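PDB 2I2X: methanol--corrinoid protein co-methyltransferase from Methanosarcina barkeri, which transfers the methyl group of methanol to the cob(I)amide cofactor carried by its corrinoid partner MtaC, the zinc-dependent first step of methanogenesis from methanol. Local coordinates for residues L161-M166 and E197-D202. Numbering follows the deposited sequence.
Sequences LSVESM and ELIWTD. With ZN (zinc ion), chain Q; K (potassium ion), chain S.
Trp-200 reaches from helix 181-210 to the strand with the benzo end of its indole, CZ2 lying 3.7 Å from CG1 of Val-163. Its CG stands anti to the carbonyl carbon (chi1 -76°), and although its CB does not point at the strand, the ring extends to it. There the rim of the six-membered ring meets backbone as well: Trp-200 CH2 is 3.7 Å from Leu-161 O, which lies at the ring edge and in its plane, and 3.9 Å from Ser-162 CA. Val-163 comes in obliquely, with CG1 set between its own N and C (chi1 48°), and the valine and the indole run past one another, head to tail. The preceding residue, Ile-199, extends its CD1 to the hydroxyl arm of Ser-165, ending 3.4 Å from Ser-165 OG, an apolar tip against a polar one. The hydroxyl is nevertheless satisfied, since Ser-165 OG and Trp-200 NE1 both hydrogen-bond to OD2 of Asp-217, which ties loop and helix together through a common carboxylate. Strand 160-163 belongs to the parallel sheet of the TIM barrel, and the helix packs on it nearly antiparallel (163° between segment directions, axes 10.8 Å apart), the beta-alpha arrangement in which the helix returns outside the barrel before strand 213-216. On the other side of the backbone, Glu-164 points away from the helix and bridges two metals at the C-terminal end of the strand. Its OE1 binds zinc at 2.1 Å, alongside Cys-220 and Cys-269, while its OE2 binds potassium at 2.4 Å, with Glu-86 and Glu-313 as further ligands. Two cations so close would be expected to keep this carboxylate ionised.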
# COMPACT_ATOMS: atom_id res chain seq x y z
N LEU A 161 15.81 -0.76 20.91
CA LEU A 161 16.57 0.44 20.58
C LEU A 161 17.41 0.19 19.34
O LEU A 161 18.10 -0.82 19.26
CB LEU A 161 17.48 0.84 21.75
CG LEU A 161 16.84 1.02 23.14
CD1 LEU A 161 17.89 1.34 24.18
CD2 LEU A 161 15.75 2.10 23.12
N SER A 162 17.38 1.12 18.39
CA SER A 162 18.09 0.99 17.14
C SER A 162 18.53 2.37 16.68
O SER A 162 18.07 3.39 17.22
CB SER A 162 17.15 0.43 16.08
OG SER A 162 17.08 -0.98 16.10
N VAL A 163 19.40 2.39 15.67
CA VAL A 163 19.77 3.62 14.97
C VAL A 163 20.22 3.17 13.60
O VAL A 163 20.65 2.04 13.44
CB VAL A 163 20.96 4.40 15.67
CG1 VAL A 163 22.11 3.49 16.01
CG2 VAL A 163 21.48 5.54 14.77
N GLU A 164 20.12 4.06 12.62
CA GLU A 164 20.78 3.85 11.34
C GLU A 164 22.01 4.75 11.33
O GLU A 164 21.92 5.92 10.97
CB GLU A 164 19.86 4.27 10.20
CG GLU A 164 18.43 3.99 10.48
CD GLU A 164 17.67 3.56 9.26
OE1 GLU A 164 18.21 3.60 8.15
OE2 GLU A 164 16.49 3.18 9.39
N SER A 165 23.16 4.21 11.73
CA SER A 165 24.32 5.08 11.98
C SER A 165 25.15 5.44 10.74
O SER A 165 25.11 4.73 9.74
CB SER A 165 25.17 4.57 13.14
OG SER A 165 25.66 3.27 12.92
N MET A 166 25.88 6.55 10.81
CA MET A 166 26.48 7.18 9.66
C MET A 166 28.01 6.97 9.51
O MET A 166 28.65 7.55 8.61
CB MET A 166 26.19 8.68 9.69
CG MET A 166 24.74 9.12 9.65
SD MET A 166 24.61 10.95 9.85
CE MET A 166 25.41 11.26 11.44
N GLU A 197 31.48 0.02 16.77
CA GLU A 197 31.88 -0.42 18.10
C GLU A 197 31.76 0.64 19.21
O GLU A 197 31.41 0.30 20.33
CB GLU A 197 33.27 -1.04 18.08
CG GLU A 197 33.65 -1.57 19.46
CD GLU A 197 35.13 -1.75 19.64
OE1 GLU A 197 35.49 -2.44 20.61
OE2 GLU A 197 35.92 -1.21 18.82
N LEU A 198 32.02 1.90 18.89
CA LEU A 198 31.88 2.99 19.85
C LEU A 198 30.44 3.05 20.31
O LEU A 198 30.12 2.82 21.49
CB LEU A 198 32.22 4.33 19.19
CG LEU A 198 32.75 5.59 19.91
CD1 LEU A 198 32.09 6.84 19.33
CD2 LEU A 198 32.62 5.59 21.43
N ILE A 199 29.55 3.32 19.37
CA ILE A 199 28.15 3.58 19.70
C ILE A 199 27.42 2.39 20.32
O ILE A 199 26.66 2.55 21.28
CB ILE A 199 27.41 4.16 18.49
CG1 ILE A 199 27.41 3.15 17.34
CG2 ILE A 199 28.10 5.46 18.06
CD1 ILE A 199 26.59 3.60 16.17
N TRP A 200 27.67 1.18 19.81
CA TRP A 200 26.93 0.02 20.31
C TRP A 200 27.34 -0.44 21.71
O TRP A 200 26.54 -1.04 22.43
CB TRP A 200 26.85 -1.11 19.26
CG TRP A 200 25.81 -0.72 18.21
CD1 TRP A 200 26.05 -0.19 16.95
CD2 TRP A 200 24.38 -0.73 18.38
NE1 TRP A 200 24.85 0.11 16.34
CE2 TRP A 200 23.82 -0.21 17.18
CE3 TRP A 200 23.53 -1.15 19.41
CZ2 TRP A 200 22.43 -0.11 16.99
CZ3 TRP A 200 22.13 -1.05 19.21
CH2 TRP A 200 21.61 -0.53 18.02
N THR A 201 28.57 -0.11 22.12
CA THR A 201 29.01 -0.36 23.46
C THR A 201 28.20 0.53 24.39
O THR A 201 27.67 0.07 25.39
CB THR A 201 30.50 -0.04 23.58
OG1 THR A 201 31.21 -0.96 22.73
CG2 THR A 201 30.99 -0.15 25.05
N ASP A 202 28.11 1.80 24.06
CA ASP A 202 27.31 2.69 24.86
C ASP A 202 25.82 2.36 24.80
O ASP A 202 25.16 2.38 25.86
CB ASP A 202 27.55 4.11 24.42
CG ASP A 202 28.93 4.61 24.76
OD1 ASP A 202 29.57 4.07 25.71
OD2 ASP A 202 29.38 5.53 24.06
ZN ZN Q . 17.17 2.60 6.59
K K S . 14.81 3.76 7.74